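Local coordinates for protein terminase, small subunit (Thermus phage G20c, PDB 6EJQ) that probably recognises the packaging site of the viral DNA and regulates the ATPase of the large terminase subunit, working as a nine-membered ring, at residues L81-Y84 / Q85-R89; M118-R121 / I122-I125. All coordinates share one frame; numbering follows the deposited sequence. Where two conformers were deposited one is given.

Contact 1 (81-89) spans about two and a half turns of helix 59-95, and contact 2 (118-125) about two turns of helix 112-139. These helices are consecutive in the chain, and the two contacts meet where they pack together in the C-terminal domain. The contact centres lie about 13 Å apart. Tyr84 is the main link: its CB is 3.9 Å from Met118 CG and also 3.9 Å from Ile122 CD1, while its ring atom CE1 is 4.0 Å from Ala119 CB. Next to it, Leu81 CD2 lies 3.8 Å from Ile122 CG2. Both contacts also touch neighbouring subunits, so this helix pair takes part in building the nonameric ring.

Contact 1 (L81-Y84 / Q85-R89); sequences LAIY and QNMLR
Tyr84 reaches Gln85 and Leu88 within one turn of alpha-helix, part of the long helix 59-95. Its CB and CG stay beside the peptide to Gln85, a closeness set by the chain itself. CG is anti to the backbone N (chi1 177°), which brings the ring beside the following turn. Atom CD2 comes to 3.8 Å from Gln85 NE2. Ring and amide planes are 60° apart, so the two groups do not stack. Further out, CE2 meets the Leu88 methyl CD1 at 3.9 Å. At the tip, OH is hydrogen-bonded to Asp79 of a neighbouring subunit. Phe76 of that subunit packs edge-to-face with the ring, so this aromatic residue joins the helix to another subunit of the nonamer.

On another side of the helix, Ile83 CG2 touches Met87 SD at 3.9 Å. Pro112 of a different neighbouring subunit packs on both residues. Four backbone i to i+4 hydrogen bonds join 81-84 to 85-89. The bond from Leu88 N to Tyr84 O is nearly straight, with an N-H...O angle of 171°. Leu81 O accepts twice: from Gln85 N at 3.0 Å, and from a water at 2.8 Å that in turn accepts from Gln85 NE2 at 3.2 Å.

Contact 2 (M118-R121 / I122-I125); sequences MADR and IMKI
Met118 and Ile122 face the same way from one turn of helix 112-139. Met118 CG is anti to its backbone N (chi1 -178°), and it comes within 4.1 Å of Ile122 CD1. The two chains cross at a slant. Ile122 CD1 also rests on Met118 O, at 3.4 Å. That carbonyl accepts the i to i+4 hydrogen bond from Ile122 N.

At Ala119, the small CB is met by the methyl end of Met123, with CE 4.2 Å away. The Met123 chain bends at its last torsion (chi3 -73°), which brings CE back over the Ala119 carbonyl. The backbone bond from Met123 N to Ala119 O is 2.8 Å.

Asp120 carries the polar part of the contact. Lys124 NZ donates to Asp120 OD2 at 2.9 Å in an i to i+4 salt bridge. The ammonium comes from the syn side, 30° out of the carboxylate plane. Bends in the lysine chain at chi2 and chi4 bring NZ back to the acid. The other oxygen, OD1, is salt-bridged to Lys124 of a neighbouring subunit. The carboxylate therefore joins a lysine of its own helix to one across the interface, and both positive charges would probably favour its ionised form.

Arg121 O receives a weak bond from Ile125 N at 3.3 Å, and Ile125 CG1 lies alongside the same oxygen.

Within the subunit, this segment of helix packs against helix 59-95. There Ile122 touches Leu80, and Ile125 touches Gln77, whose NE2 is also hydrogen-bonded to Ile122 O. Ala119 and Met123 instead meet Phe76 and Ala73 of the neighbouring subunit that supplies the second lysine.

Contact 1 (L81-Y84 / Q85-R89)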
loop_
_atom_site.group_PDB
_atom_site.type_symbol
_atom_site.label_atom_id
_atom_site.label_comp_id
_atom_site.label_asym_id
_atom_site.label_seq_id
_atom_site.Cartn_x
_atom_site.Cartn_y
_atom_site.Cartn_z
ATOM N N LEU B 81 3.991 19.519 -16.872
ATOM C CA LEU B 81 3.210 20.767 -16.856
ATOM C C LEU B 81 2.391 20.970 -18.126
ATOM O O LEU B 81 1.235 21.362 -18.050
ATOM C CB LEU B 81 4.110 21.971 -16.622
ATOM C CG LEU B 81 4.591 22.128 -15.175
ATOM C CD1 LEU B 81 5.890 22.906 -15.110
ATOM C CD2 LEU B 81 3.527 22.789 -14.315
ATOM N N ALA B 82 2.979 20.680 -19.279
ATOM C CA ALA B 82 2.248 20.753 -20.551
ATOM C C ALA B 82 1.111 19.727 -20.608
ATOM O O ALA B 82 0.008 20.050 -21.044
ATOM C CB ALA B 82 3.190 20.553 -21.736
ATOM N N ILE B 83 1.385 18.503 -20.163
ATOM C CA ILE B 83 0.354 17.479 -20.073
ATOM C C ILE B 83 -0.754 17.904 -19.092
ATOM O O ILE B 83 -1.936 17.748 -19.401
ATOM C CB ILE B 83 0.939 16.102 -19.712
ATOM C CG1 ILE B 83 1.808 15.590 -20.873
ATOM C CG2 ILE B 83 -0.173 15.097 -19.404
ATOM C CD1 ILE B 83 2.776 14.495 -20.496
ATOM N N TYR B 84 -0.375 18.456 -17.936
ATOM C CA TYR B 84 -1.346 18.983 -16.973
ATOM C C TYR B 84 -2.293 19.990 -17.645
ATOM O O TYR B 84 -3.510 19.906 -17.463
ATOM C CB TYR B 84 -0.631 19.620 -15.768
ATOM C CG TYR B 84 -1.554 20.264 -14.753
ATOM C CD1 TYR B 84 -2.196 19.508 -13.773
ATOM C CD2 TYR B 84 -1.785 21.631 -14.774
ATOM C CE1 TYR B 84 -3.035 20.104 -12.845
ATOM C CE2 TYR B 84 -2.626 22.233 -13.857
ATOM C CZ TYR B 84 -3.253 21.473 -12.898
ATOM O OH TYR B 84 -4.077 22.103 -11.992
ATOM N N GLN B 85 -1.748 20.923 -18.427
ATOM C CA GLN B 85 -2.590 21.922 -19.099
ATOM C C GLN B 85 -3.574 21.294 -20.091
ATOM O O GLN B 85 -4.720 21.723 -20.162
ATOM C CB GLN B 85 -1.757 23.013 -19.791
ATOM C CG GLN B 85 -1.127 24.014 -18.836
ATOM C CD GLN B 85 -2.143 24.854 -18.060
ATOM O OE1 GLN B 85 -3.053 25.434 -18.642
ATOM N NE2 GLN B 85 -1.977 24.924 -16.743
ATOM N N ASN B 86 -3.138 20.290 -20.848
ATOM C CA ASN B 86 -4.050 19.578 -21.747
ATOM C C ASN B 86 -5.175 18.899 -20.977
ATOM O O ASN B 86 -6.322 18.914 -21.413
ATOM C CB ASN B 86 -3.331 18.524 -22.579
ATOM C CG ASN B 86 -4.245 17.892 -23.609
ATOM O OD1 ASN B 86 -4.329 16.667 -23.727
ATOM N ND2 ASN B 86 -4.958 18.730 -24.347
ATOM N N MET B 87 -4.843 18.316 -19.830
ATOM C CA MET B 87 -5.830 17.629 -19.009
ATOM C C MET B 87 -6.907 18.579 -18.514
ATOM O O MET B 87 -8.084 18.267 -18.614
ATOM C CB MET B 87 -5.156 16.928 -17.831
ATOM C CG MET B 87 -4.302 15.748 -18.246
ATOM S SD MET B 87 -3.192 15.228 -16.931
ATOM C CE MET B 87 -4.329 14.287 -15.920
ATOM N N LEU B 88 -6.489 19.731 -17.994
ATOM C CA LEU B 88 -7.407 20.792 -17.589
ATOM C C LEU B 88 -8.279 21.268 -18.732
ATOM O O LEU B 88 -9.481 21.464 -18.556
ATOM C CB LEU B 88 -6.652 22.030 -17.094
ATOM C CG LEU B 88 -6.458 22.264 -15.616
ATOM C CD1 LEU B 88 -5.869 23.663 -15.456
ATOM C CD2 LEU B 88 -7.768 22.119 -14.841
ATOM N N ARG B 89 -7.645 21.511 -19.879
ATOM C CA ARG B 89 -8.331 21.994 -21.076
ATOM C C ARG B 89 -9.444 21.034 -21.453
ATOM O O ARG B 89 -10.574 21.444 -21.714
ATOM C CB ARG B 89 -7.333 22.124 -22.232
ATOM C CG ARG B 89 -7.891 22.720 -23.509
ATOM C CD ARG B 89 -6.795 23.008 -24.526
ATOM N NE ARG B 89 -6.414 21.816 -25.301
ATOM C CZ ARG B 89 -6.398 21.707 -26.637
ATOM N NH1 ARG B 89 -6.741 22.723 -27.433
ATOM N NH2 ARG B 89 -6.015 20.556 -27.196
HETATM O O HOH W 1 0.885 23.580 -16.423
#

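Contact 2 (M118-R121 / I122-I125)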
loop_
_atom_site.group_PDB
_atom_site.type_symbol
_atom_site.label_atom_id
_atom_site.label_comp_id
_atom_site.label_asym_id
_atom_site.label_seq_id
_atom_site.Cartn_x
_atom_site.Cartn_y
_atom_site.Cartn_z
ATOM N N MET B 118 -1.573 14.459 -11.151
ATOM C CA MET B 118 -0.534 15.069 -11.970
ATOM C C MET B 118 0.053 16.306 -11.295
ATOM O O MET B 118 1.266 16.521 -11.361
ATOM C CB MET B 118 -1.063 15.415 -13.366
ATOM C CG MET B 118 -0.016 16.008 -14.306
ATOM S SD MET B 118 1.358 14.883 -14.606
ATOM C CE MET B 118 0.611 13.720 -15.735
ATOM N N ALA B 119 -0.790 17.121 -10.660
ATOM C CA ALA B 119 -0.299 18.296 -9.926
ATOM C C ALA B 119 0.656 17.872 -8.828
ATOM O O ALA B 119 1.684 18.501 -8.613
ATOM C CB ALA B 119 -1.444 19.106 -9.337
ATOM N N ASP B 120 0.310 16.789 -8.151
ATOM C CA ASP B 120 1.151 16.234 -7.098
ATOM C C ASP B 120 2.518 15.708 -7.582
ATOM O O ASP B 120 3.527 15.901 -6.896
ATOM C CB ASP B 120 0.402 15.125 -6.373
ATOM C CG ASP B 120 1.072 14.736 -5.090
ATOM O OD1 ASP B 120 1.298 15.617 -4.232
ATOM O OD2 ASP B 120 1.386 13.547 -4.955
ATOM N N ARG B 121 2.540 15.057 -8.746
ATOM C CA ARG B 121 3.793 14.654 -9.402
ATOM C C ARG B 121 4.702 15.866 -9.700
ATOM O O ARG B 121 5.922 15.806 -9.521
ATOM C CB ARG B 121 3.505 13.937 -10.714
ATOM C CG ARG B 121 2.803 12.594 -10.586
ATOM C CD ARG B 121 3.748 11.525 -10.086
ATOM N NE ARG B 121 3.318 10.189 -10.478
ATOM C CZ ARG B 121 4.005 9.072 -10.238
ATOM N NH1 ARG B 121 5.176 9.101 -9.594
ATOM N NH2 ARG B 121 3.511 7.907 -10.639
ATOM N N ILE B 122 4.097 16.958 -10.149
ATOM C CA ILE B 122 4.836 18.169 -10.466
ATOM C C ILE B 122 5.329 18.825 -9.180
ATOM O O ILE B 122 6.480 19.253 -9.110
ATOM C CB ILE B 122 3.986 19.141 -11.317
ATOM C CG1 ILE B 122 3.654 18.514 -12.673
ATOM C CG2 ILE B 122 4.698 20.463 -11.532
ATOM C CD1 ILE B 122 2.421 19.104 -13.321
ATOM N N MET B 123 4.471 18.886 -8.163
ATOM C CA MET B 123 4.858 19.450 -6.857
ATOM C C MET B 123 5.965 18.654 -6.164
ATOM O O MET B 123 6.840 19.247 -5.545
ATOM C CB MET B 123 3.642 19.608 -5.929
ATOM C CG MET B 123 2.659 20.686 -6.385
ATOM S SD MET B 123 1.285 20.980 -5.248
ATOM C CE MET B 123 0.296 19.512 -5.488
ATOM N N LYS B 124 5.915 17.323 -6.268
ATOM C CA LYS B 124 6.966 16.444 -5.740
ATOM C C LYS B 124 8.339 16.707 -6.334
ATOM O O LYS B 124 9.345 16.585 -5.632
ATOM C CB LYS B 124 6.623 14.979 -5.993
ATOM C CG LYS B 124 5.501 14.456 -5.125
ATOM C CD LYS B 124 6.017 13.700 -3.916
ATOM C CE LYS B 124 4.870 13.179 -3.045
ATOM N NZ LYS B 124 3.815 12.450 -3.811
ATOM N N ILE B 125 8.374 17.032 -7.627
ATOM C CA ILE B 125 9.627 17.337 -8.312
ATOM C C ILE B 125 10.274 18.591 -7.701
ATOM O O ILE B 125 11.503 18.621 -7.531
ATOM C CB ILE B 125 9.443 17.436 -9.843
ATOM C CG1 ILE B 125 9.161 16.042 -10.422
ATOM C CG2 ILE B 125 10.681 18.009 -10.512
ATOM C CD1 ILE B 125 8.573 16.051 -11.817
#